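Local coordinates for uncharacterized protein (Legionella longbeachae NSW150, PDB 4JZA) that is a phosphoinositide phosphatase that probably removes the 3-phosphate from phosphatidylinositol 3-phosphate, consistent with a part in lipid metabolism at the pathogen-host interface, at residues A[77-88]-A[105-116]. Residues are numbered along the deposited sequence; the frame is centred on the assembly and turned at random.
Sequences LKAYVDECKLAT and FTAKLIELIALN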
ATOM      1  N   LEU A  77      13.658   2.166  20.265  1.00 38.34           N
ATOM      2  CA  LEU A  77      13.311   1.736  18.912  1.00 38.23           C
ATOM      3  C   LEU A  77      13.762   2.683  17.832  1.00 41.57           C
ATOM      4  O   LEU A  77      14.388   2.301  16.836  1.00 45.12           O
ATOM      5  CB  LEU A  77      11.816   1.575  18.771  1.00 40.38           C
ATOM      6  CG  LEU A  77      11.257   0.508  19.725  1.00 44.40           C
ATOM      7  CD1 LEU A  77       9.855   0.052  19.365  1.00 44.13           C
ATOM      8  CD2 LEU A  77      12.157  -0.706  19.800  1.00 44.82           C
ATOM      9  N   LYS A  78      13.471   3.948  18.022  1.00 45.31           N
ATOM     10  CA  LYS A  78      13.845   4.944  17.048  1.00 45.64           C
ATOM     11  C   LYS A  78      15.349   5.031  16.924  1.00 44.41           C
ATOM     12  O   LYS A  78      15.872   5.235  15.854  1.00 49.73           O
ATOM     13  CB  LYS A  78      13.283   6.300  17.443  1.00 48.54           C
ATOM     14  CG  LYS A  78      11.796   6.440  17.252  1.00 50.37           C
ATOM     15  CD  LYS A  78      11.320   7.725  17.905  1.00 52.46           C
ATOM     16  CE  LYS A  78       9.895   7.993  17.463  1.00 58.92           C
ATOM     17  NZ  LYS A  78       9.253   9.180  18.093  1.00 60.26           N
ATOM     18  N   ALA A  79      16.070   4.931  18.009  1.00 43.95           N
ATOM     19  CA  ALA A  79      17.515   4.973  17.860  1.00 45.87           C
ATOM     20  C   ALA A  79      17.972   3.757  17.023  1.00 46.25           C
ATOM     21  O   ALA A  79      18.841   3.912  16.154  1.00 48.52           O
ATOM     22  CB  ALA A  79      18.223   5.037  19.209  1.00 42.17           C
ATOM     23  N   TYR A  80      17.374   2.584  17.246  1.00 43.09           N
ATOM     24  CA  TYR A  80      17.780   1.366  16.508  1.00 48.16           C
ATOM     25  C   TYR A  80      17.498   1.495  15.022  1.00 44.69           C
ATOM     26  O   TYR A  80      18.309   1.209  14.169  1.00 49.38           O
ATOM     27  CB  TYR A  80      17.082   0.105  17.061  1.00 49.27           C
ATOM     28  CG  TYR A  80      17.335  -1.153  16.255  1.00 49.84           C
ATOM     29  CD1 TYR A  80      18.581  -1.741  16.225  1.00 50.19           C
ATOM     30  CD2 TYR A  80      16.309  -1.758  15.535  1.00 53.32           C
ATOM     31  CE1 TYR A  80      18.814  -2.888  15.492  1.00 51.30           C
ATOM     32  CE2 TYR A  80      16.524  -2.909  14.797  1.00 51.32           C
ATOM     33  CZ  TYR A  80      17.786  -3.468  14.770  1.00 52.04           C
ATOM     34  OH  TYR A  80      18.038  -4.607  14.015  1.00 52.51           O
ATOM     35  N   VAL A  81      16.335   1.977  14.722  1.00 43.95           N
ATOM     36  CA  VAL A  81      15.966   2.251  13.355  1.00 41.15           C
ATOM     37  C   VAL A  81      16.803   3.288  12.690  1.00 39.74           C
ATOM     38  O   VAL A  81      17.147   3.122  11.546  1.00 39.60           O
ATOM     39  CB  VAL A  81      14.511   2.621  13.344  1.00 40.83           C
ATOM     40  CG1 VAL A  81      14.145   3.339  12.096  1.00 47.18           C
ATOM     41  CG2 VAL A  81      13.781   1.315  13.461  1.00 40.84           C
ATOM     42  N   ASP A  82      17.159   4.337  13.408  1.00 41.13           N
ATOM     43  CA  ASP A  82      18.148   5.287  12.923  1.00 41.24           C
ATOM     44  C   ASP A  82      19.503   4.673  12.631  1.00 42.67           C
ATOM     45  O   ASP A  82      20.159   5.087  11.650  1.00 41.68           O
ATOM     46  CB  ASP A  82      18.321   6.465  13.884  1.00 42.48           C
ATOM     47  CG  ASP A  82      17.093   7.396  13.922  1.00 45.29           C
ATOM     48  OD1 ASP A  82      16.178   7.301  13.100  1.00 51.36           O
ATOM     49  OD2 ASP A  82      17.022   8.267  14.765  1.00 46.66           O
ATOM     50  N   GLU A  83      19.945   3.697  13.428  1.00 44.67           N
ATOM     51  CA  GLU A  83      21.247   3.106  13.157  1.00 49.67           C
ATOM     52  C   GLU A  83      21.147   2.234  11.933  1.00 48.78           C
ATOM     53  O   GLU A  83      22.090   2.217  11.136  1.00 48.51           O
ATOM     54  CB  GLU A  83      21.846   2.335  14.339  1.00 54.81           C
ATOM     55  CG  GLU A  83      22.503   3.255  15.372  1.00 67.33           C
ATOM     56  CD  GLU A  83      23.184   2.501  16.537  1.00 77.64           C
ATOM     57  OE1 GLU A  83      24.071   1.656  16.215  1.00 77.14           O
ATOM     58  OE2 GLU A  83      22.846   2.755  17.751  1.00 68.40           O
ATOM     59  N   CYS A  84      20.023   1.517  11.781  1.00 46.09           N
ATOM     60  CA  CYS A  84      19.845   0.619  10.628  1.00 46.38           C
ATOM     61  C   CYS A  84      19.916   1.446   9.360  1.00 47.94           C
ATOM     62  O   CYS A  84      20.459   1.009   8.349  1.00 49.41           O
ATOM     63  CB  CYS A  84      18.500  -0.093  10.661  1.00 45.39           C
ATOM     64  SG  CYS A  84      18.276  -1.296  11.984  0.96 46.63           S
ATOM     65  N   LYS A  85      19.336   2.637   9.417  1.00 48.22           N
ATOM     66  CA  LYS A  85      19.361   3.539   8.291  1.00 51.01           C
ATOM     67  C   LYS A  85      20.751   4.062   8.011  1.00 50.83           C
ATOM     68  O   LYS A  85      21.130   4.172   6.861  1.00 48.96           O
ATOM     69  CB  LYS A  85      18.426   4.747   8.464  1.00 49.16           C
ATOM     70  CG  LYS A  85      18.422   5.580   7.183  1.00 48.94           C
ATOM     71  CD  LYS A  85      17.535   6.793   7.215  1.00 51.44           C
ATOM     72  CE  LYS A  85      18.053   7.747   6.152  1.00 52.48           C
ATOM     73  NZ  LYS A  85      17.190   8.932   6.094  1.00 55.82           N
ATOM     74  N   LEU A  86      21.486   4.419   9.051  1.00 55.09           N
ATOM     75  CA  LEU A  86      22.838   4.925   8.857  1.00 58.53           C
ATOM     76  C   LEU A  86      23.765   3.845   8.234  1.00 58.38           C
ATOM     77  O   LEU A  86      24.641   4.151   7.461  1.00 59.45           O
ATOM     78  CB  LEU A  86      23.405   5.431  10.173  1.00 60.85           C
ATOM     79  CG  LEU A  86      24.761   6.094  10.007  1.00 63.17           C
ATOM     80  CD1 LEU A  86      24.572   7.502   9.462  1.00 63.96           C
ATOM     81  CD2 LEU A  86      25.479   6.078  11.345  1.00 67.11           C
ATOM     82  N   ALA A  87      23.553   2.584   8.557  1.00 55.26           N
ATOM     83  CA  ALA A  87      24.309   1.529   7.937  1.00 56.86           C
ATOM     84  C   ALA A  87      24.118   1.412   6.409  1.00 56.36           C
ATOM     85  O   ALA A  87      24.989   0.874   5.728  1.00 55.96           O
ATOM     86  CB  ALA A  87      23.981   0.203   8.617  1.00 57.17           C
ATOM     87  N   THR A  88      23.001   1.894   5.873  1.00 53.45           N
ATOM     88  CA  THR A  88      22.798   1.895   4.419  1.00 53.75           C
ATOM     89  C   THR A  88      23.414   3.106   3.664  1.00 55.11           C
ATOM     90  O   THR A  88      23.437   3.108   2.451  1.00 54.73           O
ATOM     91  CB  THR A  88      21.305   1.859   4.084  1.00 52.96           C
ATOM     92  OG1 THR A  88      20.746   3.154   4.351  1.00 51.53           O
ATOM     93  CG2 THR A  88      20.558   0.721   4.863  1.00 47.76           C
ATOM     94  N   PHE A 105      17.613  -4.145   5.184  1.00 39.59           N
ATOM     95  CA  PHE A 105      17.144  -3.022   5.991  1.00 40.60           C
ATOM     96  C   PHE A 105      15.649  -3.164   6.264  1.00 39.91           C
ATOM     97  O   PHE A 105      15.170  -2.947   7.390  1.00 38.06           O
ATOM     98  CB  PHE A 105      17.482  -1.687   5.303  1.00 39.24           C
ATOM     99  CG  PHE A 105      16.768  -0.507   5.886  1.00 40.79           C
ATOM    100  CD1 PHE A 105      17.311   0.188   6.947  1.00 42.46           C
ATOM    101  CD2 PHE A 105      15.530  -0.091   5.372  1.00 41.36           C
ATOM    102  CE1 PHE A 105      16.636   1.267   7.494  1.00 42.29           C
ATOM    103  CE2 PHE A 105      14.837   0.974   5.920  1.00 40.31           C
ATOM    104  CZ  PHE A 105      15.387   1.646   6.995  1.00 42.36           C
ATOM    105  N   THR A 106      14.923  -3.588   5.251  1.00 38.13           N
ATOM    106  CA  THR A 106      13.494  -3.688   5.395  1.00 39.17           C
ATOM    107  C   THR A 106      13.154  -4.809   6.419  1.00 38.92           C
ATOM    108  O   THR A 106      12.344  -4.630   7.329  1.00 36.17           O
ATOM    109  CB  THR A 106      12.836  -3.894   3.990  1.00 40.18           C
ATOM    110  OG1 THR A 106      13.280  -2.874   3.064  1.00 36.73           O
ATOM    111  CG2 THR A 106      11.339  -3.825   4.103  1.00 40.04           C
ATOM    112  N   ALA A 107      13.793  -5.965   6.269  1.00 40.54           N
ATOM    113  CA  ALA A 107      13.580  -7.103   7.197  1.00 39.57           C
ATOM    114  C   ALA A 107      13.861  -6.725   8.636  1.00 39.90           C
ATOM    115  O   ALA A 107      13.162  -7.167   9.516  1.00 37.66           O
ATOM    116  CB  ALA A 107      14.460  -8.270   6.823  1.00 37.41           C
ATOM    117  N   LYS A 108      14.894  -5.903   8.866  1.00 40.85           N
ATOM    118  CA  LYS A 108      15.139  -5.380  10.183  1.00 42.54           C
ATOM    119  C   LYS A 108      13.965  -4.620  10.731  1.00 41.30           C
ATOM    120  O   LYS A 108      13.655  -4.802  11.872  1.00 47.04           O
ATOM    121  CB  LYS A 108      16.362  -4.504  10.218  1.00 45.77           C
ATOM    122  CG  LYS A 108      17.644  -5.317  10.275  1.00 51.29           C
ATOM    123  CD  LYS A 108      18.800  -4.353  10.463  1.00 61.27           C
ATOM    124  CE  LYS A 108      20.153  -5.024  10.338  1.00 66.55           C
ATOM    125  NZ  LYS A 108      21.168  -4.054   9.823  1.00 68.80           N
ATOM    126  N   LEU A 109      13.310  -3.782   9.939  1.00 41.87           N
ATOM    127  CA  LEU A 109      12.172  -3.010  10.438  1.00 41.27           C
ATOM    128  C   LEU A 109      10.985  -3.879  10.707  1.00 40.33           C
ATOM    129  O   LEU A 109      10.293  -3.685  11.708  1.00 37.27           O
ATOM    130  CB  LEU A 109      11.723  -1.931   9.467  1.00 40.76           C
ATOM    131  CG  LEU A 109      12.740  -0.863   9.057  1.00 45.08           C
ATOM    132  CD1 LEU A 109      11.994   0.232   8.338  1.00 48.51           C
ATOM    133  CD2 LEU A 109      13.512  -0.233  10.176  1.00 47.52           C
ATOM    134  N   ILE A 110      10.725  -4.804   9.794  1.00 41.50           N
ATOM    135  CA  ILE A 110       9.552  -5.673   9.891  1.00 42.76           C
ATOM    136  C   ILE A 110       9.633  -6.480  11.185  1.00 43.52           C
ATOM    137  O   ILE A 110       8.640  -6.709  11.872  1.00 40.05           O
ATOM    138  CB  ILE A 110       9.517  -6.576   8.637  1.00 45.40           C
ATOM    139  CG1 ILE A 110       9.084  -5.751   7.463  1.00 45.60           C
ATOM    140  CG2 ILE A 110       8.561  -7.757   8.740  1.00 47.59           C
ATOM    141  CD1 ILE A 110       9.692  -6.305   6.204  1.00 48.45           C
ATOM    142  N   GLU A 111      10.846  -6.903  11.510  1.00 44.85           N
ATOM    143  CA  GLU A 111      11.050  -7.812  12.606  1.00 49.53           C
ATOM    144  C   GLU A 111      10.884  -7.008  13.924  1.00 48.65           C
ATOM    145  O   GLU A 111      10.217  -7.445  14.864  1.00 45.61           O
ATOM    146  CB  GLU A 111      12.389  -8.562  12.387  1.00 55.64           C
ATOM    147  CG  GLU A 111      13.394  -8.564  13.506  1.00 67.42           C
ATOM    148  CD  GLU A 111      14.715  -9.305  13.193  1.00 75.79           C
ATOM    149  OE1 GLU A 111      15.614  -8.717  12.485  1.00 61.77           O
ATOM    150  OE2 GLU A 111      14.864 -10.452  13.752  1.00 75.59           O
ATOM    151  N   LEU A 112      11.469  -5.816  13.958  1.00 44.90           N
ATOM    152  CA  LEU A 112      11.287  -4.893  15.062  1.00 42.15           C
ATOM    153  C   LEU A 112       9.816  -4.561  15.291  1.00 41.03           C
ATOM    154  O   LEU A 112       9.361  -4.486  16.419  1.00 39.36           O
ATOM    155  CB  LEU A 112      12.070  -3.626  14.788  1.00 42.53           C
ATOM    156  CG  LEU A 112      11.913  -2.586  15.848  1.00 44.92           C
ATOM    157  CD1 LEU A 112      12.362  -3.230  17.142  1.00 51.37           C
ATOM    158  CD2 LEU A 112      12.775  -1.406  15.576  1.00 43.84           C
ATOM    159  N   ILE A 113       9.068  -4.382  14.212  1.00 42.32           N
ATOM    160  CA  ILE A 113       7.624  -4.190  14.293  1.00 42.02           C
ATOM    161  C   ILE A 113       6.905  -5.427  14.819  1.00 43.40           C
ATOM    162  O   ILE A 113       6.084  -5.330  15.707  1.00 42.92           O
ATOM    163  CB  ILE A 113       7.055  -3.767  12.941  1.00 44.20           C
ATOM    164  CG1 ILE A 113       7.558  -2.363  12.604  1.00 44.71           C
ATOM    165  CG2 ILE A 113       5.532  -3.790  12.938  1.00 44.40           C
ATOM    166  CD1 ILE A 113       7.410  -2.020  11.140  1.00 44.65           C
ATOM    167  N   ALA A 114       7.235  -6.609  14.332  1.00 45.29           N
ATOM    168  CA  ALA A 114       6.548  -7.792  14.839  1.00 43.00           C
ATOM    169  C   ALA A 114       6.776  -7.976  16.341  1.00 42.25           C
ATOM    170  O   ALA A 114       5.862  -8.394  17.063  1.00 41.52           O
ATOM    171  CB  ALA A 114       7.002  -9.017  14.101  1.00 45.46           C
ATOM    172  N   LEU A 115       8.012  -7.728  16.783  1.00 43.50           N
ATOM    173  CA  LEU A 115       8.408  -7.728  18.197  1.00 40.69           C
ATOM    174  C   LEU A 115       7.680  -6.671  19.016  1.00 45.23           C
ATOM    175  O   LEU A 115       6.943  -7.010  19.929  1.00 43.72           O
ATOM    176  CB  LEU A 115       9.886  -7.438  18.346  1.00 42.36           C
ATOM    177  CG  LEU A 115      10.366  -7.317  19.809  1.00 44.88           C
ATOM    178  CD1 LEU A 115      10.065  -8.605  20.566  1.00 42.80           C
ATOM    179  CD2 LEU A 115      11.847  -7.014  19.875  1.00 45.40           C
ATOM    180  N   ASN A 116       7.896  -5.392  18.731  1.00 50.05           N
ATOM    181  CA  ASN A 116       7.258  -4.368  19.548  1.00 54.52           C
ATOM    182  C   ASN A 116       5.698  -4.328  19.484  1.00 50.02           C
ATOM    183  O   ASN A 116       5.042  -3.960  20.460  1.00 52.18           O
ATOM    184  CB  ASN A 116       7.826  -2.990  19.245  1.00 62.64           C
ATOM    185  CG  ASN A 116       7.287  -1.904  20.189  1.00 71.11           C
ATOM    186  OD1 ASN A 116       6.537  -0.999  19.781  1.00 69.88           O
ATOM    187  ND2 ASN A 116       7.673  -1.993  21.466  1.00 82.40           N
TER
HETATM  188  O   HOH W   1      15.730  -5.927  13.569  1.00 41.80           O
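Leu-112 sets its two methyls against Leu-77, Tyr-80 and Val-81: CD2 meets the edge of the Tyr-80 ring close to its plane, 3.6 Å from CD2 of the tyrosine, and packs on Val-81 CG2, while CD1 leans on Leu-77 CD2. Leu-112 CG lies anti to the backbone N (chi1 178°), which, with chi2 near 58°, turns both methyls toward 77-88. Val-81 CG2 is shared, because Leu-109 CD2 reaches it too, the side chains crossing nearly at right angles. One turn before Leu-109, toward the C-terminal end of 77-88, the Phe-105 ring turns its edge to the backbone of Cys-84 and Lys-85, CD1 lying 3.5 Å from Cys-84 O; Thr-88 CG2 touches the same ring obliquely. The extended chain of Lys-108 crosses the end of Tyr-80 at about a right angle, CD 3.6 Å from the phenol OH and 3.5 Å from Cys-84 SG. That sulfur sits over one face of the tyrosine ring, offset toward its rim. No direct hydrogen bond joins the two segments, but a water accepts from Tyr-80 OH (2.7 Å) and donates to Lys-108 O and Glu-111 OE1. The segments, on helices 74-87 and 95-116, run antiparallel, axes 10.3 Å apart at closest approach and 170° between directions. Helix 41-62 packs on Val-81 and Leu-112 through Phe-56, helix 676-702 covers Tyr-80 and Leu-112 with Leu-681, and helix 122-140 lies against Ile-110 and Ile-113.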